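Local atomic coordinates of beta sliding clamp (Bartonella birtlesii LL-WM9, PDB entry 6PTR), a protein that probably tethers DNA polymerases and other proteins to DNA, as a ring-shaped head-to-tail homodimer, and so makes replication processive. Residues L346-M351 with I364-N369; L190-M195 with E371-L376. All blocks are in the same frame, centred on the assembly; numbering follows the deposited sequence.

Interaction 1. Residues L346-M351 with I364-N369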
loop_
_atom_site.group_PDB
_atom_site.type_symbol
_atom_site.label_atom_id
_atom_site.label_comp_id
_atom_site.label_asym_id
_atom_site.label_seq_id
_atom_site.Cartn_x
_atom_site.Cartn_y
_atom_site.Cartn_z
ATOM N N LEU C 346 -2.512 0.760 -25.547
ATOM C CA LEU C 346 -2.223 0.134 -26.817
ATOM C C LEU C 346 -1.572 -1.217 -26.600
ATOM O O LEU C 346 -0.922 -1.456 -25.583
ATOM C CB LEU C 346 -1.302 1.036 -27.633
ATOM C CG LEU C 346 -1.810 2.465 -27.787
ATOM C CD1 LEU C 346 -0.782 3.312 -28.545
ATOM C CD2 LEU C 346 -3.152 2.453 -28.501
ATOM N N SER C 347 -1.743 -2.100 -27.573
ATOM C CA SER C 347 -1.223 -3.447 -27.460
ATOM C C SER C 347 -0.130 -3.760 -28.467
ATOM O O SER C 347 0.477 -4.833 -28.377
ATOM C CB SER C 347 -2.363 -4.461 -27.621
ATOM O OG SER C 347 -2.937 -4.375 -28.915
ATOM N N SER C 348 0.139 -2.876 -29.415
ATOM C CA SER C 348 1.052 -3.203 -30.499
ATOM C C SER C 348 2.436 -2.632 -30.229
ATOM O O SER C 348 2.619 -1.754 -29.381
ATOM C CB SER C 348 0.518 -2.680 -31.833
ATOM O OG SER C 348 0.615 -1.289 -31.913
ATOM N N ASP C 349 3.418 -3.148 -30.966
ATOM C CA ASP C 349 4.759 -2.595 -30.855
ATOM C C ASP C 349 4.826 -1.159 -31.345
ATOM O O ASP C 349 5.733 -0.435 -30.939
ATOM C CB ASP C 349 5.765 -3.422 -31.640
ATOM C CG ASP C 349 5.839 -4.865 -31.167
ATOM O OD1 ASP C 349 5.467 -5.138 -30.004
ATOM O OD2 ASP C 349 6.282 -5.719 -31.961
ATOM N N GLU C 350 3.890 -0.726 -32.185
ATOM C CA GLU C 350 4.002 0.553 -32.872
ATOM C C GLU C 350 2.938 1.517 -32.361
ATOM O O GLU C 350 1.742 1.211 -32.413
ATOM C CB GLU C 350 3.870 0.347 -34.382
ATOM C CG GLU C 350 4.709 -0.837 -34.827
ATOM C CD GLU C 350 4.532 -1.229 -36.272
ATOM O OE1 GLU C 350 5.515 -1.732 -36.858
ATOM O OE2 GLU C 350 3.419 -1.061 -36.811
ATOM N N MET C 351 3.370 2.691 -31.922
ATOM C CA MET C 351 2.470 3.745 -31.479
ATOM C C MET C 351 2.491 4.863 -32.514
ATOM O O MET C 351 3.562 5.363 -32.862
ATOM C CB MET C 351 2.898 4.270 -30.115
ATOM C CG MET C 351 2.002 5.337 -29.555
ATOM S SD MET C 351 2.475 5.612 -27.836
ATOM C CE MET C 351 1.181 6.724 -27.296
ATOM N N ILE C 364 -4.213 9.528 -31.529
ATOM C CA ILE C 364 -3.285 8.459 -31.157
ATOM C C ILE C 364 -3.985 7.111 -31.253
ATOM O O ILE C 364 -5.170 6.981 -30.915
ATOM C CB ILE C 364 -2.715 8.660 -29.741
ATOM C CG1 ILE C 364 -1.980 9.993 -29.625
ATOM C CG2 ILE C 364 -1.797 7.499 -29.355
ATOM C CD1 ILE C 364 -1.683 10.388 -28.215
ATOM N N ARG C 365 -3.240 6.098 -31.697
ATOM C CA ARG C 365 -3.794 4.755 -31.802
ATOM C C ARG C 365 -2.677 3.740 -31.984
ATOM O O ARG C 365 -1.532 4.080 -32.326
ATOM C CB ARG C 365 -4.792 4.649 -32.954
ATOM C CG ARG C 365 -4.265 5.195 -34.245
ATOM C CD ARG C 365 -5.001 4.583 -35.398
ATOM N NE ARG C 365 -6.384 5.033 -35.472
ATOM C CZ ARG C 365 -6.781 6.099 -36.160
ATOM N NH1 ARG C 365 -5.892 6.826 -36.824
ATOM N NH2 ARG C 365 -8.065 6.433 -36.187
ATOM N N ASP C 366 -3.014 2.490 -31.674
ATOM C CA ASP C 366 -2.256 1.355 -32.178
ATOM C C ASP C 366 -2.251 1.412 -33.692
ATOM O O ASP C 366 -3.309 1.543 -34.315
ATOM C CB ASP C 366 -2.899 0.036 -31.735
ATOM C CG ASP C 366 -2.281 -0.527 -30.484
ATOM O OD1 ASP C 366 -1.051 -0.373 -30.303
ATOM O OD2 ASP C 366 -3.031 -1.123 -29.687
ATOM N N ASN C 367 -1.061 1.283 -34.281
ATOM C CA ASN C 367 -0.941 1.283 -35.733
ATOM C C ASN C 367 -1.952 0.347 -36.375
ATOM O O ASN C 367 -2.448 0.631 -37.470
ATOM C CB ASN C 367 0.484 0.895 -36.131
ATOM C CG ASN C 367 0.838 1.303 -37.562
ATOM O OD1 ASN C 367 0.137 2.094 -38.199
ATOM N ND2 ASN C 367 1.942 0.770 -38.063
ATOM N N ASN C 368 -2.320 -0.736 -35.689
ATOM C CA ASN C 368 -3.189 -1.727 -36.317
ATOM C C ASN C 368 -4.644 -1.254 -36.373
ATOM O O ASN C 368 -5.216 -1.107 -37.461
ATOM C CB ASN C 368 -3.048 -3.098 -35.614
ATOM C CG ASN C 368 -3.904 -3.247 -34.348
ATOM O OD1 ASN C 368 -3.512 -2.824 -33.263
ATOM N ND2 ASN C 368 -5.057 -3.889 -34.486
ATOM N N ASN C 369 -5.249 -0.959 -35.224
ATOM C CA ASN C 369 -6.680 -1.207 -35.132
ATOM C C ASN C 369 -7.510 -0.036 -35.649
ATOM O O ASN C 369 -7.038 1.097 -35.799
ATOM C CB ASN C 369 -7.084 -1.534 -33.696
ATOM C CG ASN C 369 -7.485 -0.314 -32.928
ATOM O OD1 ASN C 369 -8.606 0.172 -33.059
ATOM N ND2 ASN C 369 -6.568 0.203 -32.127
#
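The loop from helix 336-345 into strand 350-355 closes around the buried carboxylate of D366. D366 ends strand 362-366, the other arm of a beta hairpin, and pairs with M351 as an antiparallel non-hydrogen-bonded pair. This is the tight part of the contact. The chi1 of D366, -95°, lies off a staggered position and swings the carboxylate against the loop. OD2 takes the N-H of S347 on its syn lone pair, with S347 N at 2.7 Å from D366 OD2. That bond is nearly straight, at 170°. The other oxygen is gripped twice by S348. S348 N lies 2.9 Å from D366 OD1, and the hydroxyl S348 OG comes to a very short 2.5 Å from the same OD1. Both S348 donors reach OD1 from above the carboxylate plane. The side chains of L346 and D366 run alongside each other, heading opposite ways, with L346 CB 3.0 Å from D366 OD1. L346 CD2 lies 3.2 Å from D366 N. Deeper in, M351 CE meets I364 CG2 at 3.7 Å, under helix 336-345.

The other side is looser and open to solvent. E350 reaches out with an extended chain and crosses N367 obliquely. N367 ND2 gives one bond of 2.7 Å to E350 OE2. E350 OE2 lies almost in the amide plane of N367, but N367 ND2 meets that oxygen from above the carboxylate plane. Beside it, the backbone bond from N367 N to E350 O is weak, at 3.4 Å.

The D366 carboxylate is therefore fixed in rotation, and two adjacent loop N-H groups are satisfied by one side chain. Three strong donor bonds should stabilise its negative charge and probably keep it ionised despite burial. On the exposed side, one strong side-chain bond and one weak backbone bond join E350 and N367.

Interaction 2. Residues L190-M195 with E371-L376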
loop_
_atom_site.group_PDB
_atom_site.type_symbol
_atom_site.label_atom_id
_atom_site.label_comp_id
_atom_site.label_asym_id
_atom_site.label_seq_id
_atom_site.Cartn_x
_atom_site.Cartn_y
_atom_site.Cartn_z
ATOM N N LEU C 190 -9.132 12.056 -24.552
ATOM C CA LEU C 190 -10.440 11.535 -24.935
ATOM C C LEU C 190 -10.248 10.136 -25.480
ATOM O O LEU C 190 -9.270 9.876 -26.189
ATOM C CB LEU C 190 -11.140 12.403 -25.994
ATOM C CG LEU C 190 -12.489 11.860 -26.499
ATOM C CD1 LEU C 190 -13.463 13.019 -26.761
ATOM C CD2 LEU C 190 -12.338 11.029 -27.748
ATOM N N ALA C 191 -11.185 9.238 -25.153
ATOM C CA ALA C 191 -11.154 7.884 -25.675
ATOM C C ALA C 191 -12.487 7.599 -26.353
ATOM O O ALA C 191 -13.538 7.980 -25.834
ATOM C CB ALA C 191 -10.906 6.838 -24.549
ATOM N N GLN C 192 -12.427 6.962 -27.522
ATOM C CA GLN C 192 -13.609 6.593 -28.287
ATOM C C GLN C 192 -13.469 5.157 -28.748
ATOM O O GLN C 192 -12.471 4.808 -29.388
ATOM C CB GLN C 192 -13.781 7.504 -29.514
ATOM C CG GLN C 192 -14.959 7.093 -30.381
ATOM C CD GLN C 192 -15.098 7.957 -31.630
ATOM O OE1 GLN C 192 -15.668 9.032 -31.582
ATOM N NE2 GLN C 192 -14.585 7.475 -32.752
ATOM N N VAL C 193 -14.467 4.322 -28.443
ATOM C CA VAL C 193 -14.483 2.944 -28.938
ATOM C C VAL C 193 -15.847 2.644 -29.539
ATOM O O VAL C 193 -16.879 3.031 -28.977
ATOM C CB VAL C 193 -14.125 1.933 -27.825
ATOM C CG1 VAL C 193 -15.075 2.041 -26.610
ATOM C CG2 VAL C 193 -14.065 0.508 -28.403
ATOM N N ASP C 194 -15.840 1.951 -30.679
ATOM C CA ASP C 194 -17.024 1.541 -31.424
ATOM C C ASP C 194 -17.104 0.024 -31.498
ATOM O O ASP C 194 -16.077 -0.661 -31.514
ATOM C CB ASP C 194 -17.001 2.058 -32.877
ATOM C CG ASP C 194 -17.165 3.557 -32.971
ATOM O OD1 ASP C 194 -17.731 4.148 -32.042
ATOM O OD2 ASP C 194 -16.732 4.145 -33.979
ATOM N N MET C 195 -18.335 -0.481 -31.575
ATOM C CA MET C 195 -18.585 -1.834 -32.065
ATOM C C MET C 195 -19.855 -1.823 -32.897
ATOM O O MET C 195 -20.678 -0.907 -32.801
ATOM C CB MET C 195 -18.734 -2.846 -30.928
ATOM C CG MET C 195 -19.970 -2.620 -30.107
ATOM S SD MET C 195 -20.173 -3.864 -28.811
ATOM C CE MET C 195 -20.805 -5.245 -29.770
ATOM N N GLU C 371 -11.072 0.325 -34.440
ATOM C CA GLU C 371 -12.274 0.526 -33.643
ATOM C C GLU C 371 -12.070 1.470 -32.458
ATOM O O GLU C 371 -13.061 1.986 -31.927
ATOM C CB GLU C 371 -12.808 -0.822 -33.139
ATOM C CG GLU C 371 -12.054 -1.406 -31.944
ATOM C CD GLU C 371 -10.903 -2.322 -32.324
ATOM O OE1 GLU C 371 -11.069 -3.111 -33.276
ATOM O OE2 GLU C 371 -9.839 -2.260 -31.662
ATOM N N VAL C 372 -10.827 1.725 -32.056
ATOM C CA VAL C 372 -10.495 2.522 -30.875
ATOM C C VAL C 372 -9.593 3.674 -31.293
ATOM O O VAL C 372 -8.614 3.463 -32.014
ATOM C CB VAL C 372 -9.772 1.657 -29.817
ATOM C CG1 VAL C 372 -9.484 2.457 -28.557
ATOM C CG2 VAL C 372 -10.579 0.407 -29.491
ATOM N N LEU C 373 -9.865 4.879 -30.791
ATOM C CA LEU C 373 -8.915 5.962 -30.996
ATOM C C LEU C 373 -8.820 6.782 -29.723
ATOM O O LEU C 373 -9.743 6.810 -28.904
ATOM C CB LEU C 373 -9.299 6.859 -32.177
ATOM C CG LEU C 373 -10.648 7.586 -32.177
ATOM C CD1 LEU C 373 -10.561 8.940 -31.445
ATOM C CD2 LEU C 373 -11.176 7.764 -33.612
ATOM N N TYR C 374 -7.700 7.473 -29.582
ATOM C CA TYR C 374 -7.501 8.369 -28.467
ATOM C C TYR C 374 -7.141 9.745 -29.001
ATOM O O TYR C 374 -6.530 9.882 -30.068
ATOM C CB TYR C 374 -6.406 7.852 -27.533
ATOM C CG TYR C 374 -6.721 6.469 -27.074
ATOM C CD1 TYR C 374 -7.660 6.268 -26.062
ATOM C CD2 TYR C 374 -6.149 5.357 -27.690
ATOM C CE1 TYR C 374 -7.995 5.006 -25.646
ATOM C CE2 TYR C 374 -6.482 4.064 -27.274
ATOM C CZ TYR C 374 -7.413 3.906 -26.255
ATOM O OH TYR C 374 -7.750 2.648 -25.845
ATOM N N VAL C 375 -7.542 10.766 -28.263
ATOM C CA VAL C 375 -7.169 12.137 -28.577
ATOM C C VAL C 375 -6.482 12.739 -27.357
ATOM O O VAL C 375 -6.914 12.535 -26.217
ATOM C CB VAL C 375 -8.401 12.966 -28.990
ATOM C CG1 VAL C 375 -7.980 14.376 -29.412
ATOM C CG2 VAL C 375 -9.165 12.290 -30.099
ATOM N N LEU C 376 -5.409 13.484 -27.593
ATOM C CA LEU C 376 -4.710 14.114 -26.479
ATOM C C LEU C 376 -4.373 15.554 -26.837
ATOM O O LEU C 376 -3.764 15.818 -27.882
ATOM C CB LEU C 376 -3.433 13.348 -26.140
ATOM C CG LEU C 376 -2.622 13.929 -24.981
ATOM C CD1 LEU C 376 -3.431 13.872 -23.698
ATOM C CD2 LEU C 376 -1.317 13.156 -24.852
HETATM O O HOH W 1 -13.890 4.656 -32.939
#
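Q192 runs straight out from its strand, with CG anti to the backbone N (chi1 177°) and the chain extended at chi2. L373 instead puts CG in the crowded position between its N and carbonyl carbon (chi1 59°), which tips the leucine toward Q192. Q192 and L373 leave the sheet together, flank to flank, and L373 CD2 touches Q192 NE2 at 3.5 Å. On the opposite face of the sheet, Y374 holds CG beside its backbone N. This brings the edge of the ring, at CE1, to 3.6 Å from A191 CB. V193 CG2 and V372 CG2 meet at 3.7 Å on the same face, near helix 142-152.

The strands themselves run antiparallel. L190-V375 and Q192-L373 are hydrogen-bonded pairs, and their bonds go both ways. For L190-V375, L190 N to V375 O is 2.8 Å. At Q192-L373 each donor N lies nearly on the line of the partner's C=O. D194 N adds a 3.0 Å bond to O of E371, the residue just before strand 372-376. A water accepts from Q192 NE2, donates to E371 O, and makes a weak bond to D194 OD2. The main partner of the D194 carboxylate is R181, by a salt bridge.

The two strands belong to the central and C-terminal domains. Their backbone bonds join the domains into one continuous eight-stranded antiparallel sheet. Main-chain polar groups are paired at this buried seam, and side chains pack in cross-strand pairs on both faces. The water gives Q192 NE2 an acceptor although L373 CD2 packs against that nitrogen.

How the interactions relate
Strand 372-376 is the shared element. It pairs with strand 189-196 in interaction 2, and its other edge meets strand 362-366 of interaction 1. The two centres are about 12 Å apart. I364 N lies 2.8 Å from Y374 O, a probable hydrogen bond that carries the sheet from one contact to the other. The ring of Y374 also packs on interaction 1, with Y374 CE2 3.9 Å from L346 CD2. N369 OD1 accepts from V372 N and bridges the turn between the two strands. Apolar side chains of the bound peptide pack on L190 and V375, so the griselimycin site borders interaction 2 at the domain seam.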